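Local coordinates for protein enterotoxin type A (Staphylococcus aureus, PDB 1DYQ) that acts as a superantigen that binds MHC class II, partly through a zinc ion, and T-cell receptors, activating T cells and causing staphylococcal food poisoning, at residues Asp46-His51 and Gly99-Lys104; Ile53-Phe58 and Leu68-Asp73; Val144-Lys149 and Ile220-Met225; Glu155-Ala160 and Ile185-Ser190. The protein carries 3 engineered substitutions. All coordinates share one frame; numbering follows the deposited sequence. Where two conformers were deposited one is given.

Interaction 1 of 4, residues Asp46-His51 and Gly99-Lys104. Engineered in segment 46-51: R49 (natural residue Leu).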
loop_
_atom_site.group_PDB
_atom_site.type_symbol
_atom_site.label_atom_id
_atom_site.label_comp_id
_atom_site.label_asym_id
_atom_site.label_seq_id
_atom_site.Cartn_x
_atom_site.Cartn_y
_atom_site.Cartn_z
ATOM N N ASP A 46 10.017 10.659 -18.417
ATOM C CA ASP A 46 9.912 12.040 -18.015
ATOM C C ASP A 46 10.178 12.105 -16.487
ATOM O O ASP A 46 9.593 11.262 -15.783
ATOM C CB ASP A 46 8.425 12.441 -18.222
ATOM C CG ASP A 46 8.247 13.872 -18.588
ATOM O OD1 ASP A 46 8.108 14.186 -19.799
ATOM O OD2 ASP A 46 8.294 14.736 -17.677
ATOM N N GLN A 47 11.112 12.899 -16.076
ATOM C CA GLN A 47 11.365 13.080 -14.638
ATOM C C GLN A 47 11.155 14.556 -14.279
ATOM O O GLN A 47 11.377 15.444 -15.102
ATOM C CB GLN A 47 12.759 12.642 -14.263
ATOM C CG GLN A 47 13.073 11.194 -14.564
ATOM C CD GLN A 47 14.407 10.737 -14.041
ATOM O OE1 GLN A 47 15.463 11.103 -14.546
ATOM N NE2 GLN A 47 14.369 9.882 -13.013
ATOM N N PHE A 48 10.539 14.766 -13.129
ATOM C CA PHE A 48 10.347 16.151 -12.644
ATOM C C PHE A 48 11.633 16.610 -11.971
ATOM O O PHE A 48 12.324 17.560 -12.362
ATOM C CB PHE A 48 9.149 16.144 -11.709
ATOM C CG PHE A 48 8.830 17.434 -11.050
ATOM C CD1 PHE A 48 8.868 18.622 -11.772
ATOM C CD2 PHE A 48 8.502 17.492 -9.695
ATOM C CE1 PHE A 48 8.595 19.831 -11.168
ATOM C CE2 PHE A 48 8.232 18.705 -9.099
ATOM C CZ PHE A 48 8.280 19.874 -9.830
ATOM N N ARG A 49 12.055 15.854 -10.987
ATOM C CA ARG A 49 13.298 16.070 -10.215
ATOM C C ARG A 49 13.482 14.813 -9.354
ATOM O O ARG A 49 12.628 13.901 -9.368
ATOM C CB ARG A 49 13.049 17.328 -9.356
ATOM C CG ARG A 49 11.952 17.232 -8.321
ATOM C CD ARG A 49 11.691 18.513 -7.561
ATOM N NE ARG A 49 10.595 18.326 -6.600
ATOM C CZ ARG A 49 9.838 19.265 -6.080
ATOM N NH1 ARG A 49 9.982 20.540 -6.400
ATOM N NH2 ARG A 49 8.897 18.907 -5.197
ATOM N N GLN A 50 14.458 14.833 -8.481
ATOM C CA GLN A 50 14.615 13.786 -7.447
ATOM C C GLN A 50 14.555 12.451 -8.078
ATOM O O GLN A 50 15.136 12.304 -9.209
ATOM C CB GLN A 50 13.549 14.085 -6.387
ATOM C CG GLN A 50 13.914 15.103 -5.343
ATOM C CD GLN A 50 15.260 14.989 -4.694
ATOM O OE1 GLN A 50 15.874 13.961 -4.467
ATOM N NE2 GLN A 50 15.778 16.169 -4.334
ATOM N N HIS A 51 13.956 11.432 -7.547
ATOM C CA HIS A 51 13.898 10.075 -8.052
ATOM C C HIS A 51 12.462 9.752 -8.401
ATOM O O HIS A 51 11.613 9.317 -7.622
ATOM C CB HIS A 51 14.595 9.035 -7.204
ATOM C CG HIS A 51 15.908 9.453 -6.571
ATOM N ND1 HIS A 51 17.017 9.663 -7.336
ATOM C CD2 HIS A 51 16.201 9.757 -5.295
ATOM C CE1 HIS A 51 17.990 10.081 -6.546
ATOM N NE2 HIS A 51 17.530 10.136 -5.297
ATOM N N GLY A 99 6.774 19.922 -1.723
ATOM C CA GLY A 99 6.539 21.311 -2.121
ATOM C C GLY A 99 7.067 21.604 -3.516
ATOM O O GLY A 99 8.139 21.189 -3.933
ATOM N N GLY A 100 6.297 22.411 -4.260
ATOM C CA GLY A 100 6.678 22.804 -5.595
ATOM C C GLY A 100 6.345 21.817 -6.677
ATOM O O GLY A 100 6.736 21.962 -7.842
ATOM N N THR A 101 5.555 20.775 -6.352
ATOM C CA THR A 101 5.081 19.875 -7.445
ATOM C C THR A 101 4.024 20.680 -8.196
ATOM O O THR A 101 3.249 21.405 -7.573
ATOM C CB THR A 101 4.467 18.603 -6.819
ATOM O OG1 THR A 101 5.523 17.943 -6.074
ATOM C CG2 THR A 101 3.977 17.626 -7.861
ATOM N N PRO A 102 3.955 20.518 -9.504
ATOM C CA PRO A 102 3.030 21.317 -10.301
ATOM C C PRO A 102 1.596 21.140 -9.899
ATOM O O PRO A 102 1.133 20.107 -9.401
ATOM C CB PRO A 102 3.343 20.950 -11.722
ATOM C CG PRO A 102 4.779 20.490 -11.686
ATOM C CD PRO A 102 4.877 19.745 -10.348
ATOM N N ASN A 103 0.873 22.273 -9.962
ATOM C CA ASN A 103 -0.573 22.295 -9.762
ATOM C C ASN A 103 -1.166 21.110 -10.591
ATOM O O ASN A 103 -0.727 20.966 -11.748
ATOM C CB ASN A 103 -1.107 23.539 -10.572
ATOM C CG ASN A 103 -1.196 24.790 -9.770
ATOM O OD1 ASN A 103 -2.058 24.928 -8.888
ATOM N ND2 ASN A 103 -0.344 25.769 -10.059
ATOM N N LYS A 104 -2.174 20.472 -10.163
ATOM C CA LYS A 104 -2.940 19.431 -10.813
ATOM C C LYS A 104 -2.087 18.197 -11.062
ATOM O O LYS A 104 -2.353 17.348 -11.923
ATOM C CB LYS A 104 -3.610 19.946 -12.083
ATOM C CG LYS A 104 -4.528 21.172 -11.905
ATOM C CD LYS A 104 -5.127 21.533 -13.292
ATOM C CE LYS A 104 -6.538 20.930 -13.408
ATOM N NZ LYS A 104 -7.359 21.400 -12.226
#
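F48 and P102 meet tip to tip where two surface loops of the OB-fold domain come together. P102 CD sits over one face of the F48 ring, offset toward the rim. It lies 3.8 Å from the ring centroid and 27° off the ring normal, which makes a CH-pi contact. F48 CZ comes within 3.4 Å of P102 CD, the nearest approach of these two side chains. The same CZ of F48 meets G100 O at 3.3 Å, and this oxygen lies at the ring edge, near its plane. F48 CE2 approaches T101 CA at 3.7 Å. The ring is thus flanked by three consecutive residues of 99-104. F48 reaches them with CG anti to its backbone N (chi1 177°).

R49 is an engineered substitution for a natural leucine. The polar link across the contact is its fork on one carbonyl. R49 NH2 donates to G99 O at 2.7 Å from above the carbonyl plane, while R49 NH1 makes a weak bond to G99 O at 3.1 Å. F48 CE2 lies over the centre of the R49 guanidinium. T101 crosses the R49 side chain at about a right angle. The polar end of T101 turns elsewhere, with OG1 hydrogen-bonded to A98 O.

G100 has a positive phi (83°), a backbone shape that favours glycine. Further out, F48 and T101 both touch L69 of strand 67-71. The 46-51 loop is also held by T52, whose OG1 is hydrogen-bonded to R49 O.

Interaction 2 of 4, residues Ile53-Phe58 and Leu68-Asp73. Engineered in segment 68-73: R71 (natural residue Asp).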
loop_
_atom_site.group_PDB
_atom_site.type_symbol
_atom_site.label_atom_id
_atom_site.label_comp_id
_atom_site.label_asym_id
_atom_site.label_seq_id
_atom_site.Cartn_x
_atom_site.Cartn_y
_atom_site.Cartn_z
ATOM N N ILE A 53 9.195 9.430 -11.576
ATOM C CA ILE A 53 8.728 9.271 -12.969
ATOM C C ILE A 53 7.434 10.026 -13.085
ATOM O O ILE A 53 6.462 9.833 -12.321
ATOM C CB ILE A 53 8.542 7.807 -13.391
ATOM C CG1 ILE A 53 9.872 7.050 -13.389
ATOM C CG2 ILE A 53 7.959 7.798 -14.833
ATOM C CD1 ILE A 53 9.701 5.552 -13.577
ATOM N N LEU A 54 7.313 10.903 -14.089
ATOM C CA LEU A 54 6.160 11.680 -14.357
ATOM C C LEU A 54 5.337 11.177 -15.524
ATOM O O LEU A 54 5.872 11.031 -16.628
ATOM C CB LEU A 54 6.586 13.166 -14.616
ATOM C CG LEU A 54 5.411 14.085 -14.933
ATOM C CD1 LEU A 54 4.481 14.242 -13.738
ATOM C CD2 LEU A 54 5.947 15.467 -15.361
ATOM N N PHE A 55 4.117 10.766 -15.273
ATOM C CA PHE A 55 3.181 10.324 -16.297
ATOM C C PHE A 55 2.275 11.480 -16.681
ATOM O O PHE A 55 1.266 11.794 -16.056
ATOM C CB PHE A 55 2.380 9.096 -15.865
ATOM C CG PHE A 55 3.210 7.860 -15.668
ATOM C CD1 PHE A 55 3.823 7.608 -14.449
ATOM C CD2 PHE A 55 3.385 6.942 -16.695
ATOM C CE1 PHE A 55 4.616 6.488 -14.269
ATOM C CE2 PHE A 55 4.168 5.817 -16.509
ATOM C CZ PHE A 55 4.782 5.580 -15.310
ATOM N N LYS A 56 2.714 12.214 -17.723
ATOM C CA LYS A 56 1.990 13.382 -18.183
ATOM C C LYS A 56 0.659 13.040 -18.822
ATOM O O LYS A 56 0.568 12.031 -19.538
ATOM C CB LYS A 56 2.859 14.134 -19.227
ATOM C CG LYS A 56 3.955 14.972 -18.587
ATOM C CD LYS A 56 4.984 15.403 -19.654
ATOM C CE LYS A 56 5.766 16.611 -19.147
ATOM N NZ LYS A 56 7.063 16.772 -19.847
ATOM N N GLY A 57 -0.418 13.697 -18.389
ATOM C CA GLY A 57 -1.739 13.379 -18.938
ATOM C C GLY A 57 -2.235 12.005 -18.588
ATOM O O GLY A 57 -3.060 11.401 -19.274
ATOM N N PHE A 58 -1.769 11.471 -17.436
ATOM C CA PHE A 58 -2.236 10.156 -16.993
ATOM C C PHE A 58 -3.727 10.135 -16.742
ATOM O O PHE A 58 -4.388 9.081 -16.934
ATOM C CB PHE A 58 -1.466 9.853 -15.677
ATOM C CG PHE A 58 -1.838 8.504 -15.103
ATOM C CD1 PHE A 58 -1.222 7.367 -15.582
ATOM C CD2 PHE A 58 -2.820 8.395 -14.139
ATOM C CE1 PHE A 58 -1.562 6.115 -15.093
ATOM C CE2 PHE A 58 -3.171 7.135 -13.649
ATOM C CZ PHE A 58 -2.549 6.006 -14.141
ATOM N N LEU A 68 0.320 12.270 -13.144
ATOM C CA LEU A 68 0.674 11.422 -11.993
ATOM C C LEU A 68 2.182 11.367 -11.821
ATOM O O LEU A 68 2.919 11.001 -12.769
ATOM C CB LEU A 68 0.141 9.989 -12.239
ATOM C CG LEU A 68 0.574 8.953 -11.169
ATOM C CD1 LEU A 68 -0.114 9.263 -9.844
ATOM C CD2 LEU A 68 0.172 7.540 -11.635
ATOM N N LEU A 69 2.686 11.747 -10.672
ATOM C CA LEU A 69 4.069 11.713 -10.335
ATOM C C LEU A 69 4.387 10.536 -9.400
ATOM O O LEU A 69 3.790 10.535 -8.307
ATOM C CB LEU A 69 4.515 13.028 -9.671
ATOM C CG LEU A 69 5.985 13.120 -9.343
ATOM C CD1 LEU A 69 6.849 13.122 -10.609
ATOM C CD2 LEU A 69 6.318 14.326 -8.477
ATOM N N VAL A 70 5.215 9.630 -9.813
ATOM C CA VAL A 70 5.594 8.488 -8.945
ATOM C C VAL A 70 6.886 8.815 -8.271
ATOM O O VAL A 70 7.888 9.207 -8.932
ATOM C CB VAL A 70 5.692 7.184 -9.734
ATOM C CG1 VAL A 70 6.036 6.027 -8.777
ATOM C CG2 VAL A 70 4.403 6.893 -10.474
ATOM N N ARG A 71 6.978 8.695 -6.955
ATOM C CA ARG A 71 8.112 9.040 -6.153
ATOM C C ARG A 71 8.831 7.792 -5.592
ATOM O O ARG A 71 8.099 6.870 -5.174
ATOM C CB ARG A 71 7.714 9.927 -4.954
ATOM C CG ARG A 71 6.958 11.188 -5.344
ATOM C CD ARG A 71 6.579 12.051 -4.111
ATOM N NE ARG A 71 7.767 12.460 -3.397
ATOM C CZ ARG A 71 7.826 13.027 -2.202
ATOM N NH1 ARG A 71 6.735 13.298 -1.519
ATOM N NH2 ARG A 71 9.033 13.305 -1.674
ATOM N N PHE A 72 10.109 7.747 -5.731
ATOM C CA PHE A 72 10.907 6.604 -5.241
ATOM C C PHE A 72 11.969 7.082 -4.258
ATOM O O PHE A 72 12.401 8.229 -4.240
ATOM C CB PHE A 72 11.578 5.921 -6.439
ATOM C CG PHE A 72 10.669 5.445 -7.504
ATOM C CD1 PHE A 72 10.004 4.212 -7.419
ATOM C CD2 PHE A 72 10.390 6.227 -8.620
ATOM C CE1 PHE A 72 9.170 3.780 -8.423
ATOM C CE2 PHE A 72 9.554 5.802 -9.624
ATOM C CZ PHE A 72 8.952 4.556 -9.547
ATOM N N ASP A 73 12.538 6.113 -3.516
ATOM C CA ASP A 73 13.539 6.406 -2.524
ATOM C C ASP A 73 14.897 6.773 -3.119
ATOM O O ASP A 73 15.652 7.478 -2.416
ATOM C CB ASP A 73 13.798 5.167 -1.628
ATOM C CG ASP A 73 12.915 5.024 -0.454
ATOM O OD1 ASP A 73 12.085 5.876 -0.114
ATOM O OD2 ASP A 73 13.013 3.910 0.204
#
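F58 lays its ring against L68. The L68 CD2 methyl sits over the ring centre, 3.8 Å from the centroid and only 6° off the normal, a CH-pi contact. The two side chains lie side by side and point the same way. F58 comes three residues after the strand's last residue, F55, at the end of a type II turn from F55 to F58.

The strands pair antiparallel. I53 and V70 form a hydrogen-bonded pair, as do F55 and L68, with L54 opposite L69 as a non-hydrogen-bonded pair between them. The bond from V70 N to I53 O is short and nearly straight (2.8 Å, 175°).

I53, F55, L68 and V70 share one face. There F55 turns its ring edge to V70, with CE1 3.8 Å from V70 CG2. I53 CD1 meets F72 CE2 at 4.0 Å. On the other face L54 and L69 cross at about a right angle.

This hairpin forms one side of the OB-fold sheet. Strand 105-114 bonds to the far edge of 67-71. Helix 75-81 covers I53 and F72, while L88 of strand 86-91 packs on both F58 and L68.

Interaction 3 of 4, residues Val144-Lys149 and Ile220-Met225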
loop_
_atom_site.group_PDB
_atom_site.type_symbol
_atom_site.label_atom_id
_atom_site.label_comp_id
_atom_site.label_asym_id
_atom_site.label_seq_id
_atom_site.Cartn_x
_atom_site.Cartn_y
_atom_site.Cartn_z
ATOM N N VAL A 144 -7.453 -10.925 -1.054
ATOM C CA VAL A 144 -6.249 -10.326 -1.654
ATOM C C VAL A 144 -5.872 -11.133 -2.879
ATOM O O VAL A 144 -5.736 -12.371 -2.778
ATOM C CB VAL A 144 -5.088 -10.266 -0.673
ATOM C CG1 VAL A 144 -3.818 -9.751 -1.349
ATOM C CG2 VAL A 144 -5.447 -9.376 0.518
ATOM N N LYS A 145 -5.735 -10.502 -4.036
ATOM C CA LYS A 145 -5.423 -11.242 -5.249
ATOM C C LYS A 145 -4.466 -10.433 -6.120
ATOM O O LYS A 145 -4.481 -9.186 -6.039
ATOM C CB LYS A 145 -6.702 -11.517 -6.064
ATOM C CG LYS A 145 -7.460 -10.257 -6.394
ATOM C CD LYS A 145 -8.677 -10.419 -7.224
ATOM C CE LYS A 145 -9.734 -11.299 -6.597
ATOM N NZ LYS A 145 -9.253 -12.711 -6.485
ATOM N N THR A 146 -3.765 -11.111 -6.984
ATOM C CA THR A 146 -2.870 -10.376 -7.913
ATOM C C THR A 146 -2.689 -11.163 -9.183
ATOM O O THR A 146 -2.795 -12.394 -9.196
ATOM C CB THR A 146 -1.554 -10.006 -7.261
ATOM O OG1 THR A 146 -0.797 -9.190 -8.222
ATOM C CG2 THR A 146 -0.708 -11.194 -6.878
ATOM N N ASN A 147 -2.470 -10.470 -10.298
ATOM C CA ASN A 147 -2.102 -11.132 -11.543
ATOM C C ASN A 147 -0.604 -11.030 -11.793
ATOM O O ASN A 147 -0.096 -11.473 -12.831
ATOM C CB ASN A 147 -2.842 -10.455 -12.726
ATOM C CG ASN A 147 -4.339 -10.528 -12.613
ATOM O OD1 ASN A 147 -4.919 -11.609 -12.653
ATOM N ND2 ASN A 147 -4.988 -9.374 -12.473
ATOM N N LYS A 148 0.159 -10.556 -10.794
ATOM C CA LYS A 148 1.569 -10.328 -10.967
ATOM C C LYS A 148 2.449 -11.389 -10.311
ATOM O O LYS A 148 2.231 -11.718 -9.135
ATOM C CB LYS A 148 1.971 -8.947 -10.408
ATOM C CG LYS A 148 1.227 -7.798 -11.083
ATOM C CD LYS A 148 1.637 -6.472 -10.402
ATOM C CE LYS A 148 0.881 -5.323 -11.077
ATOM N NZ LYS A 148 -0.542 -5.269 -10.705
ATOM N N LYS A 149 3.491 -11.811 -10.983
ATOM C CA LYS A 149 4.486 -12.722 -10.384
ATOM C C LYS A 149 5.312 -11.985 -9.359
ATOM O O LYS A 149 5.585 -12.437 -8.256
ATOM C CB LYS A 149 5.416 -13.236 -11.514
ATOM C CG LYS A 149 4.638 -14.074 -12.527
ATOM C CD LYS A 149 5.525 -14.459 -13.711
ATOM C CE LYS A 149 4.651 -15.016 -14.842
ATOM N NZ LYS A 149 5.495 -15.290 -16.054
ATOM N N ILE A 220 7.735 -8.270 -4.059
ATOM C CA ILE A 220 7.985 -9.659 -3.619
ATOM C C ILE A 220 7.386 -10.624 -4.618
ATOM O O ILE A 220 6.507 -10.302 -5.431
ATOM C CB ILE A 220 7.404 -9.926 -2.221
ATOM C CG1 ILE A 220 5.900 -9.794 -2.212
ATOM C CG2 ILE A 220 8.103 -9.111 -1.149
ATOM C CD1 ILE A 220 5.207 -9.973 -0.883
ATOM N N ASN A 221 7.880 -11.871 -4.576
ATOM C CA ASN A 221 7.341 -12.930 -5.423
ATOM C C ASN A 221 6.037 -13.482 -4.837
ATOM O O ASN A 221 6.018 -13.871 -3.665
ATOM C CB ASN A 221 8.370 -14.070 -5.537
ATOM C CG ASN A 221 8.026 -14.946 -6.740
ATOM O OD1 ASN A 221 7.001 -15.593 -6.777
ATOM N ND2 ASN A 221 8.876 -14.888 -7.764
ATOM N N SER A 222 4.997 -13.525 -5.645
ATOM C CA SER A 222 3.682 -13.916 -5.146
ATOM C C SER A 222 3.571 -15.443 -5.092
ATOM O O SER A 222 2.603 -15.942 -4.530
ATOM C CB SER A 222 2.573 -13.322 -6.010
ATOM O OG SER A 222 2.695 -13.804 -7.350
ATOM N N GLU A 223 4.482 -16.128 -5.778
ATOM C CA GLU A 223 4.470 -17.519 -5.922
ATOM C C GLU A 223 4.739 -18.107 -4.507
ATOM O O GLU A 223 5.673 -17.919 -3.786
ATOM C CB GLU A 223 5.438 -18.184 -6.825
ATOM C CG GLU A 223 5.174 -19.677 -7.059
ATOM C CD GLU A 223 6.110 -20.330 -8.037
ATOM O OE1 GLU A 223 7.326 -20.028 -8.040
ATOM O OE2 GLU A 223 5.651 -21.206 -8.816
ATOM N N ASN A 224 3.740 -18.900 -4.243
ATOM C CA ASN A 224 3.532 -19.621 -3.032
ATOM C C ASN A 224 3.473 -18.780 -1.793
ATOM O O ASN A 224 3.778 -19.341 -0.693
ATOM C CB ASN A 224 4.576 -20.693 -2.806
ATOM C CG ASN A 224 4.793 -21.592 -3.990
ATOM O OD1 ASN A 224 5.937 -21.763 -4.451
ATOM N ND2 ASN A 224 3.731 -22.167 -4.521
ATOM N N MET A 225 3.205 -17.513 -1.849
ATOM C CA MET A 225 3.267 -16.673 -0.624
ATOM C C MET A 225 1.932 -16.630 0.055
ATOM O O MET A 225 0.892 -17.046 -0.450
ATOM C CB MET A 225 3.678 -15.281 -1.119
ATOM C CG MET A 225 3.757 -14.218 -0.064
ATOM S SD MET A 225 2.389 -12.979 -0.116
ATOM C CE MET A 225 2.433 -12.666 -1.872
#
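K149 and S222 face each other across a single backbone bond, S222 N to K149 O, at 2.9 Å and 165°. It lies where strand 219-221 runs out into a type II turn from S222 to M225. The chain turns a corner at N147, between the main beta-grasp sheet and the short antiparallel pair of 150-152 with 219-221.

S222 carries the contact with its side chain too. Its OG stands between the backbone N and the carbonyl carbon (chi1 61°). From there it donates to K148 O at 2.8 Å, in the carbonyl plane and on a lone pair. One residue thus grips two successive carbonyls. S222 CB also packs on T146 CG2 at 4.0 Å.

Each side of the contact has its own small side-chain turn. T146 OG1 accepts from K148 N at 3.1 Å, an ST turn across the corner. N221 OD1 accepts from E223 N at 2.8 Å, an Asx turn leading into the type II turn. N221 CA adds a C-H...O contact to K149 O at 3.4 Å.

The charged ends lead elsewhere. K148 NZ forms a salt bridge with E155 of helix 153-168, and the same carboxylate takes a hydrogen bond from T146 OG1. K149 NZ bonds to N117 O.

The join across the two segments is therefore mostly polar. A buried serine uses both its N-H and its hydroxyl to satisfy backbone oxygens, at a place where the chain departs from regular sheet pairing. The two side-chain turns satisfy further backbone N-H groups on either side of this join.

Interaction 4 of 4, residues Glu155-Ala160 and Ile185-Ser190. With ZN (zinc ion), chain B.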
loop_
_atom_site.group_PDB
_atom_site.type_symbol
_atom_site.label_atom_id
_atom_site.label_comp_id
_atom_site.label_asym_id
_atom_site.label_seq_id
_atom_site.Cartn_x
_atom_site.Cartn_y
_atom_site.Cartn_z
ATOM N N GLU A 155 0.483 -3.110 -3.260
ATOM C CA GLU A 155 -0.701 -3.691 -3.859
ATOM C C GLU A 155 -1.406 -4.670 -2.894
ATOM O O GLU A 155 -2.612 -4.684 -2.827
ATOM C CB GLU A 155 -0.390 -4.375 -5.186
ATOM C CG GLU A 155 -1.540 -5.142 -5.795
ATOM C CD GLU A 155 -1.286 -5.646 -7.189
ATOM O OE1 GLU A 155 -0.392 -5.112 -7.888
ATOM O OE2 GLU A 155 -1.977 -6.611 -7.613
ATOM N N LEU A 156 -0.590 -5.478 -2.230
ATOM C CA LEU A 156 -1.144 -6.471 -1.292
ATOM C C LEU A 156 -1.634 -5.814 -0.009
ATOM O O LEU A 156 -2.748 -6.166 0.451
ATOM C CB LEU A 156 -0.065 -7.496 -0.920
ATOM C CG LEU A 156 0.548 -8.264 -2.106
ATOM C CD1 LEU A 156 1.610 -9.212 -1.577
ATOM C CD2 LEU A 156 -0.515 -8.985 -2.906
ATOM N N ASP A 157 -0.912 -4.848 0.510
ATOM C CA ASP A 157 -1.283 -4.187 1.770
ATOM C C ASP A 157 -2.514 -3.335 1.615
ATOM O O ASP A 157 -3.399 -3.328 2.476
ATOM C CB ASP A 157 -0.062 -3.380 2.242
ATOM C CG ASP A 157 -0.100 -2.982 3.698
ATOM O OD1 ASP A 157 -0.842 -3.640 4.482
ATOM O OD2 ASP A 157 0.600 -2.022 4.084
ATOM N N LEU A 158 -2.687 -2.633 0.481
ATOM C CA LEU A 158 -3.919 -1.878 0.251
ATOM C C LEU A 158 -5.128 -2.809 0.279
ATOM O O LEU A 158 -6.170 -2.492 0.856
ATOM C CB LEU A 158 -3.828 -1.141 -1.098
ATOM C CG LEU A 158 -2.872 0.062 -1.100
ATOM C CD1 LEU A 158 -2.702 0.551 -2.565
ATOM C CD2 LEU A 158 -3.428 1.182 -0.228
ATOM N N GLN A 159 -5.007 -3.970 -0.381
ATOM C CA GLN A 159 -6.142 -4.881 -0.434
ATOM C C GLN A 159 -6.412 -5.458 0.966
ATOM O O GLN A 159 -7.598 -5.479 1.344
ATOM C CB GLN A 159 -5.943 -6.014 -1.416
ATOM C CG GLN A 159 -5.891 -5.594 -2.888
ATOM C CD GLN A 159 -5.566 -6.845 -3.737
ATOM O OE1 GLN A 159 -6.447 -7.676 -3.913
ATOM N NE2 GLN A 159 -4.360 -6.882 -4.237
ATOM N N ALA A 160 -5.364 -5.810 1.667
ATOM C CA ALA A 160 -5.580 -6.419 3.011
ATOM C C ALA A 160 -6.188 -5.445 3.981
ATOM O O ALA A 160 -7.200 -5.748 4.635
ATOM C CB ALA A 160 -4.269 -6.977 3.548
ATOM N N ILE A 185 0.727 -7.023 10.299
ATOM C CA ILE A 185 0.536 -7.735 9.031
ATOM C C ILE A 185 1.902 -8.162 8.490
ATOM O O ILE A 185 2.888 -7.449 8.599
ATOM C CB ILE A 185 -0.208 -6.899 7.982
ATOM C CG1 ILE A 185 -0.430 -7.714 6.690
ATOM C CG2 ILE A 185 0.556 -5.616 7.667
ATOM C CD1 ILE A 185 -1.554 -7.132 5.822
ATOM N N VAL A 186 1.963 -9.424 8.077
ATOM C CA VAL A 186 3.193 -10.022 7.575
ATOM C C VAL A 186 2.945 -10.610 6.181
ATOM O O VAL A 186 2.011 -11.346 5.919
ATOM C CB VAL A 186 3.663 -11.158 8.513
ATOM C CG1 VAL A 186 4.953 -11.786 8.025
ATOM C CG2 VAL A 186 3.824 -10.653 9.941
ATOM N N PHE A 187 3.863 -10.233 5.274
ATOM C CA PHE A 187 3.833 -10.711 3.893
ATOM C C PHE A 187 4.894 -11.817 3.779
ATOM O O PHE A 187 6.074 -11.616 3.709
ATOM C CB PHE A 187 4.140 -9.525 2.942
ATOM C CG PHE A 187 3.123 -8.406 3.118
ATOM C CD1 PHE A 187 1.936 -8.408 2.485
ATOM C CD2 PHE A 187 3.446 -7.365 4.015
ATOM C CE1 PHE A 187 0.972 -7.415 2.699
ATOM C CE2 PHE A 187 2.479 -6.370 4.253
ATOM C CZ PHE A 187 1.285 -6.399 3.602
ATOM N N HIS A 188 4.352 -13.052 3.991
ATOM C CA HIS A 188 5.222 -14.194 4.239
ATOM C C HIS A 188 5.601 -14.927 2.963
ATOM O O HIS A 188 4.862 -15.734 2.442
ATOM C CB HIS A 188 4.545 -15.174 5.212
ATOM C CG HIS A 188 5.556 -16.102 5.857
ATOM N ND1 HIS A 188 5.150 -16.842 6.943
ATOM C CD2 HIS A 188 6.835 -16.379 5.696
ATOM C CE1 HIS A 188 6.121 -17.601 7.396
ATOM N NE2 HIS A 188 7.189 -17.331 6.640
ATOM N N THR A 189 6.794 -14.610 2.462
ATOM C CA THR A 189 7.298 -15.174 1.225
ATOM C C THR A 189 8.036 -16.489 1.443
ATOM O O THR A 189 8.501 -16.745 2.552
ATOM C CB THR A 189 8.291 -14.154 0.580
ATOM O OG1 THR A 189 9.083 -13.594 1.658
ATOM C CG2 THR A 189 7.513 -13.026 -0.069
ATOM N N SER A 190 8.182 -17.276 0.389
ATOM C CA SER A 190 8.913 -18.533 0.418
ATOM C C SER A 190 10.397 -18.278 0.724
ATOM O O SER A 190 10.978 -18.904 1.600
ATOM C CB SER A 190 8.824 -19.223 -0.957
ATOM O OG SER A 190 7.522 -19.698 -1.210
HETATM ZN ZN ZN B . 2.990 -17.110 7.567
#
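F187 and L156 slide past each other in opposite directions where the helix of the beta-grasp domain packs on its sheet. F187 CE1 approaches L156 CB obliquely at 3.8 Å. D157 crosses F187 at about a right angle, with its carboxylate turned 79° from the ring plane. D157 CB and D157 OD1 both lie 3.6 Å from F187 CZ, with OD1 in the ring plane, at the edge.

I185, two residues earlier on the strand, points to the same side. Its CG1 is anti to the backbone N (chi1 -178°), and its CD1 meets A160 CB at 3.5 Å. I185 CD1 also lies 3.8 Å from D157 OD1, and the two side chains run obliquely to each other.

H188 belongs to the opposite side of strand 182-188. Its ND1 binds the zinc ion at 2.3 Å, and H226 and D228 of the neighbouring strand supply the other two protein ligands.

The contact is apolar apart from the D157 carboxylate. D157 OD2 has a salt bridge to R161 and a hydrogen bond with Y214 OH, which would favour the charged form. The strand thus has two chemistries: apolar packing and the zinc binding needed for MHC class II interaction.

Overall arrangement
From the N terminus, interaction 1 opens at 46-51 and closes at 99-104. Interaction 2 lies wholly within that loop, as the hairpin 53-58 and 68-73. The two touch where the backbone of D46 probably bonds to L54 N. Together they tie the surface loops of the OB-fold domain to its sheet. Only then does interaction 3 open, at 144-149, to close at 220-225. Interaction 4 falls within this second loop, joining helix 153-168 to strand 182-188 beside the zinc site. These two also touch, where M225 packs on H188 and V144 on Q159. No pair crosses. Interactions 3 and 4 lie in the beta-grasp domain; the centres of 2 and 4 are about 24 Å apart.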